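Local coordinates for phenol hydroxylase component phN (Pseudomonas stutzeri, PDB 3U52), which is a diiron hydroxylase component of a phenol hydroxylase and probably uses its pair of iron ions to activate dioxygen for hydroxylating phenol, at residues 231-234 / 235-238; 132-135 / 136-140. One frame throughout, in Å; residues are numbered along the deposited sequence.

Contact 1: residues 231-234 / 235-238; sequences SDEA and RHMT. With FE (Fe (III) ion), chain H.
Glu-233 and His-236, three residues apart on helix 220-250, close on the same iron ion, and the carboxylate does so with both oxygens, unevenly: OE2 of Glu-233 lies 2.0 Å from the iron, OE1 of Glu-233 2.5 Å. From the next turn, ND1 of His-236 reaches the metal at 2.4 Å. The glutamate's CB points away from residues 235-238, but a bend in its chain (chi2 -47°) swings the carboxylate back, and its plane stands at 86° to the imidazole. Glu-199 is the third protein ligand of this iron.

Besides the iron, two oxygens hold the imidazole. The carbonyl oxygen of Asp-232 sits 3.2 Å above one ring face, toward the rim, while also accepting the backbone bond from His-236 N. On the far side of the ring from the metal, NE2 has Asp-137 as its probable hydrogen-bond partner, which would probably make the histidine a more electron-rich ligand.

Next to these two ligands, Asp-232 and Arg-235 run side by side. Their salt bridge, Asp-232 OD1 to Arg-235 NH2 at 3.1 Å, is a weak hydrogen bond with the two planar groups 60° apart; Asp-137 is the stronger partner of the arginine, as His-141 is of Asp-232. One turn on, Thr-238 OG1 folds back to donate to Ala-234 O at 2.8 Å, an oxygen that also takes a weak bond from Thr-238 N.

Glu-233, Ala-234, Arg-235 and His-236 spell the ExxH motif of a four-helix-bundle diiron site, as in the bacterial multicomponent monooxygenases.

Contact 2: residues 132-135 / 136-140; sequences QMQA and IDELR. With FE (Fe (III) ion), chain G.
The ExxH motif of helix 125-155 begins here: Glu-138 is a ligand of one iron of the diiron site, and Gln-134, one turn earlier, holds its carboxylate. The two side chains lie alongside each other and point the same way. Glu-138 OE1 accepts from Gln-134 NE2 at 2.9 Å through its anti lone pair, the one facing away from OE2, with the amide and carboxylate only 27° from coplanar. The glutamine reaches this position with CG anti to its own backbone N (chi1 173°) and a bend at chi2. Glu-138 divides its oxygens: OE2 binds the iron at 2.2 Å, whereas OE1 stays 3.4 Å from that iron and accepts the amide N-H. A glycerol, probably from the crystallisation liquor, also hydrogen-bonds to OE1, and Glu-108 and His-141 supply the other protein ligands.

Underneath runs ordinary helical bonding, including Glu-138 N to Gln-134 O at 2.9 Å, so backbone and side chain tie the same two residues twice. The other flanks look elsewhere: Ala-135 packs on Tyr-115 and Ser-116 of helix 105-121, while Ile-136 and Leu-139 meet aromatic side chains of another protein chain. Asp-137 turns toward helices 58-81 and 220-250, its OD1 bonded to Tyr-61. Beside it, the CG2 methyl of Ile-136 rests 3.3 Å from the carbonyl oxygen of Met-133.

From the N terminus, contact 2 comes first, on helix 125-155; the chain then passes through helix 187-216 before helix 220-250 carries contact 1. Each is a continuous run of about two helical turns, so neither closes a loop, and they follow in series without crossing. Yet their centres are just 11 Å apart. Asp-137 OD2 of contact 2 meets both His-236 NE2, in a probable hydrogen bond of 2.7 Å, and Arg-235 NH2, in a 3.0 Å salt bridge. Arg-140 returns the tie through a salt bridge to Asp-232. The two helices are thus joined by two reciprocal salt bridges and the His-236 to Asp-137 bond, each contact serving a different iron of the same site.

Contact 1: residues 231-234 / 235-238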
ATOM      1  N   SER A 231     -15.267   0.551   7.450  1.00 25.38           N
ATOM      2  CA  SER A 231     -15.849  -0.761   7.714  1.00 26.18           C
ATOM      3  C   SER A 231     -15.902  -1.079   9.215  1.00 26.38           C
ATOM      4  O   SER A 231     -16.809  -1.749   9.670  1.00 26.94           O
ATOM      5  CB  SER A 231     -15.146  -1.875   6.928  1.00 27.23           C
ATOM      6  OG  SER A 231     -13.776  -1.955   7.269  1.00 30.06           O
ATOM      7  N   ASP A 232     -14.933  -0.585   9.984  1.00 25.58           N
ATOM      8  CA  ASP A 232     -14.929  -0.791  11.419  1.00 25.82           C
ATOM      9  C   ASP A 232     -16.142  -0.068  11.993  1.00 26.08           C
ATOM     10  O   ASP A 232     -16.894  -0.659  12.742  1.00 25.33           O
ATOM     11  CB  ASP A 232     -13.669  -0.211  12.095  1.00 25.59           C
ATOM     12  CG  ASP A 232     -12.371  -0.930  11.720  1.00 25.73           C
ATOM     13  OD1 ASP A 232     -12.375  -2.065  11.219  1.00 26.18           O
ATOM     14  OD2 ASP A 232     -11.305  -0.334  11.977  1.00 29.25           O
ATOM     15  N   GLU A 233     -16.333   1.199  11.627  1.00 26.15           N
ATOM     16  CA  GLU A 233     -17.399   2.026  12.224  1.00 27.41           C
ATOM     17  C   GLU A 233     -18.768   1.569  11.863  1.00 26.99           C
ATOM     18  O   GLU A 233     -19.679   1.789  12.649  1.00 28.33           O
ATOM     19  CB  GLU A 233     -17.278   3.529  11.884  1.00 27.59           C
ATOM     20  CG  GLU A 233     -16.010   4.175  12.443  1.00 31.66           C
ATOM     21  CD  GLU A 233     -15.723   3.836  13.918  1.00 36.10           C
ATOM     22  OE1 GLU A 233     -14.580   3.462  14.200  1.00 39.40           O
ATOM     23  OE2 GLU A 233     -16.589   3.928  14.814  1.00 35.73           O
ATOM     24  N   ALA A 234     -18.924   0.953  10.692  1.00 27.22           N
ATOM     25  CA  ALA A 234     -20.167   0.281  10.351  1.00 26.77           C
ATOM     26  C   ALA A 234     -20.552  -0.777  11.394  1.00 26.05           C
ATOM     27  O   ALA A 234     -21.724  -0.891  11.749  1.00 27.19           O
ATOM     28  CB  ALA A 234     -20.089  -0.353   8.960  1.00 27.13           C
ATOM     29  N   ARG A 235     -19.597  -1.576  11.864  1.00 24.17           N
ATOM     30  CA  ARG A 235     -19.905  -2.531  12.917  1.00 22.93           C
ATOM     31  C   ARG A 235     -20.228  -1.789  14.238  1.00 22.53           C
ATOM     32  O   ARG A 235     -21.074  -2.221  15.033  1.00 20.98           O
ATOM     33  CB  ARG A 235     -18.711  -3.458  13.146  1.00 23.25           C
ATOM     34  CG  ARG A 235     -18.403  -4.392  11.983  1.00 23.70           C
ATOM     35  CD  ARG A 235     -17.488  -5.506  12.470  1.00 22.80           C
ATOM     36  NE  ARG A 235     -16.177  -5.010  12.929  1.00 21.25           N
ATOM     37  CZ  ARG A 235     -15.161  -4.754  12.103  1.00 22.29           C
ATOM     38  NH1 ARG A 235     -15.289  -4.959  10.795  1.00 21.34           N
ATOM     39  NH2 ARG A 235     -14.006  -4.317  12.561  1.00 20.74           N
ATOM     40  N   HIS A 236     -19.477  -0.727  14.510  1.00 20.66           N
ATOM     41  CA  HIS A 236     -19.615  -0.026  15.802  1.00 21.24           C
ATOM     42  C   HIS A 236     -20.983   0.664  15.893  1.00 21.67           C
ATOM     43  O   HIS A 236     -21.615   0.645  16.950  1.00 21.59           O
ATOM     44  CB  HIS A 236     -18.455   0.952  16.037  1.00 19.60           C
ATOM     45  CG  HIS A 236     -17.121   0.268  16.053  1.00 19.54           C
ATOM     46  ND1 HIS A 236     -15.933   0.957  16.135  1.00 18.98           N
ATOM     47  CD2 HIS A 236     -16.789  -1.042  15.958  1.00 16.55           C
ATOM     48  CE1 HIS A 236     -14.925   0.096  16.124  1.00 19.65           C
ATOM     49  NE2 HIS A 236     -15.416  -1.118  15.985  1.00 17.56           N
ATOM     50  N   MET A 237     -21.441   1.243  14.789  1.00 20.96           N
ATOM     51  CA  MET A 237     -22.787   1.832  14.750  1.00 22.71           C
ATOM     52  C   MET A 237     -23.891   0.799  14.933  1.00 21.97           C
ATOM     53  O   MET A 237     -24.876   1.081  15.595  1.00 22.63           O
ATOM     54  CB  MET A 237     -23.047   2.574  13.427  1.00 23.24           C
ATOM     55  CG  MET A 237     -22.085   3.696  13.188  1.00 30.50           C
ATOM     56  SD  MET A 237     -22.389   4.495  11.586  1.00 43.82           S
ATOM     57  CE  MET A 237     -23.754   5.581  12.030  1.00 44.06           C
ATOM     58  N   THR A 238     -23.742  -0.377  14.323  1.00 22.19           N
ATOM     59  CA  THR A 238     -24.724  -1.427  14.478  1.00 22.37           C
ATOM     60  C   THR A 238     -24.781  -1.968  15.901  1.00 21.76           C
ATOM     61  O   THR A 238     -25.883  -2.265  16.427  1.00 20.65           O
ATOM     62  CB  THR A 238     -24.521  -2.588  13.477  1.00 22.98           C
ATOM     63  OG1 THR A 238     -24.249  -2.060  12.168  1.00 23.35           O
ATOM     64  CG2 THR A 238     -25.812  -3.391  13.431  1.00 25.12           C
TER
HETATM   65 FE    FE H 513     -15.649   3.271  16.494  1.00 34.65          FE

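Contact 2: residues 132-135 / 136-140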
ATOM      1  N   GLN A 132     -15.808  -7.257  22.674  1.00 17.33           N
ATOM      2  CA  GLN A 132     -14.390  -7.569  22.538  1.00 19.03           C
ATOM      3  C   GLN A 132     -13.881  -7.230  21.134  1.00 18.42           C
ATOM      4  O   GLN A 132     -12.737  -6.846  20.971  1.00 19.30           O
ATOM      5  CB  GLN A 132     -14.143  -9.034  22.783  1.00 19.63           C
ATOM      6  CG  GLN A 132     -14.293  -9.457  24.261  1.00 22.44           C
ATOM      7  CD  GLN A 132     -14.106 -10.967  24.409  1.00 26.89           C
ATOM      8  OE1 GLN A 132     -13.650 -11.651  23.475  1.00 31.54           O
ATOM      9  NE2 GLN A 132     -14.518 -11.497  25.545  1.00 26.88           N
ATOM     10  N   MET A 133     -14.679  -7.468  20.112  1.00 19.98           N
ATOM     11  CA  MET A 133     -14.240  -7.118  18.752  1.00 20.53           C
ATOM     12  C   MET A 133     -14.140  -5.598  18.622  1.00 19.79           C
ATOM     13  O   MET A 133     -13.186  -5.103  18.017  1.00 18.93           O
ATOM     14  CB  MET A 133     -15.166  -7.673  17.725  1.00 22.54           C
ATOM     15  CG  MET A 133     -14.382  -8.016  16.458  1.00 30.65           C
ATOM     16  SD  MET A 133     -15.456  -8.818  15.195  1.00 41.43           S
ATOM     17  CE  MET A 133     -15.325 -10.521  15.812  1.00 39.70           C
ATOM     18  N   GLN A 134     -15.065  -4.864  19.271  1.00 17.86           N
ATOM     19  CA  GLN A 134     -14.952  -3.415  19.337  1.00 17.77           C
ATOM     20  C   GLN A 134     -13.666  -2.978  20.085  1.00 17.11           C
ATOM     21  O   GLN A 134     -12.906  -2.142  19.601  1.00 13.79           O
ATOM     22  CB  GLN A 134     -16.215  -2.774  19.942  1.00 19.31           C
ATOM     23  CG  GLN A 134     -16.026  -1.313  20.158  1.00 20.74           C
ATOM     24  CD  GLN A 134     -17.099  -0.467  19.561  1.00 24.71           C
ATOM     25  OE1 GLN A 134     -18.179  -0.948  19.207  1.00 24.70           O
ATOM     26  NE2 GLN A 134     -16.803   0.833  19.429  1.00 25.82           N
ATOM     27  N   ALA A 135     -13.375  -3.610  21.216  1.00 15.68           N
ATOM     28  CA  ALA A 135     -12.136  -3.300  21.938  1.00 15.99           C
ATOM     29  C   ALA A 135     -10.876  -3.408  21.065  1.00 16.68           C
ATOM     30  O   ALA A 135     -10.015  -2.500  21.063  1.00 16.87           O
ATOM     31  CB  ALA A 135     -12.001  -4.225  23.169  1.00 16.42           C
ATOM     32  N   ILE A 136     -10.733  -4.507  20.339  1.00 16.10           N
ATOM     33  CA  ILE A 136      -9.491  -4.658  19.563  1.00 17.89           C
ATOM     34  C   ILE A 136      -9.504  -3.697  18.327  1.00 17.77           C
ATOM     35  O   ILE A 136      -8.454  -3.242  17.889  1.00 17.93           O
ATOM     36  CB  ILE A 136      -9.195  -6.136  19.225  1.00 17.36           C
ATOM     37  CG1 ILE A 136      -7.754  -6.300  18.735  1.00 20.76           C
ATOM     38  CG2 ILE A 136     -10.197  -6.595  18.192  1.00 12.81           C
ATOM     39  CD1 ILE A 136      -7.329  -7.786  18.484  1.00 24.04           C
ATOM     40  N   ASP A 137     -10.674  -3.356  17.777  1.00 18.56           N
ATOM     41  CA  ASP A 137     -10.724  -2.260  16.778  1.00 18.47           C
ATOM     42  C   ASP A 137     -10.263  -0.914  17.331  1.00 18.65           C
ATOM     43  O   ASP A 137      -9.618  -0.123  16.621  1.00 18.53           O
ATOM     44  CB  ASP A 137     -12.146  -2.061  16.206  1.00 18.95           C
ATOM     45  CG  ASP A 137     -12.688  -3.251  15.447  1.00 21.17           C
ATOM     46  OD1 ASP A 137     -11.970  -4.174  14.967  1.00 25.87           O
ATOM     47  OD2 ASP A 137     -13.939  -3.276  15.342  1.00 27.15           O
ATOM     48  N   GLU A 138     -10.642  -0.576  18.569  1.00 17.63           N
ATOM     49  CA  GLU A 138     -10.199   0.704  19.167  1.00 17.75           C
ATOM     50  C   GLU A 138      -8.693   0.701  19.423  1.00 17.39           C
ATOM     51  O   GLU A 138      -8.045   1.739  19.277  1.00 18.22           O
ATOM     52  CB  GLU A 138     -10.927   0.998  20.471  1.00 17.59           C
ATOM     53  CG  GLU A 138     -12.434   0.902  20.298  1.00 18.07           C
ATOM     54  CD  GLU A 138     -12.991   2.055  19.444  1.00 25.43           C
ATOM     55  OE1 GLU A 138     -14.206   2.103  19.247  1.00 29.88           O
ATOM     56  OE2 GLU A 138     -12.208   2.915  18.964  1.00 28.16           O
ATOM     57  N   LEU A 139      -8.146  -0.439  19.828  1.00 16.33           N
ATOM     58  CA  LEU A 139      -6.712  -0.576  19.899  1.00 17.11           C
ATOM     59  C   LEU A 139      -6.096  -0.272  18.525  1.00 17.82           C
ATOM     60  O   LEU A 139      -5.088   0.415  18.392  1.00 17.31           O
ATOM     61  CB  LEU A 139      -6.350  -2.018  20.278  1.00 17.43           C
ATOM     62  CG  LEU A 139      -4.827  -2.196  20.488  1.00 18.53           C
ATOM     63  CD1 LEU A 139      -4.198  -1.155  21.510  1.00 18.73           C
ATOM     64  CD2 LEU A 139      -4.486  -3.680  20.887  1.00 20.14           C
ATOM     65  N   ARG A 140      -6.674  -0.841  17.495  1.00 17.32           N
ATOM     66  CA  ARG A 140      -6.167  -0.571  16.161  1.00 18.21           C
ATOM     67  C   ARG A 140      -6.196   0.912  15.872  1.00 17.09           C
ATOM     68  O   ARG A 140      -5.245   1.456  15.340  1.00 17.31           O
ATOM     69  CB  ARG A 140      -7.020  -1.278  15.125  1.00 17.66           C
ATOM     70  CG  ARG A 140      -6.539  -0.930  13.702  1.00 23.41           C
ATOM     71  CD  ARG A 140      -7.227  -1.715  12.686  1.00 30.12           C
ATOM     72  NE  ARG A 140      -8.155  -0.887  12.022  1.00 38.25           N
ATOM     73  CZ  ARG A 140      -8.042  -0.522  10.761  1.00 41.63           C
ATOM     74  NH1 ARG A 140      -7.024  -0.942  10.015  1.00 43.60           N
ATOM     75  NH2 ARG A 140      -8.961   0.268  10.251  1.00 42.64           N
TER
HETATM   76 FE    FE G 512     -12.418   4.219  17.247  1.00 33.41          FE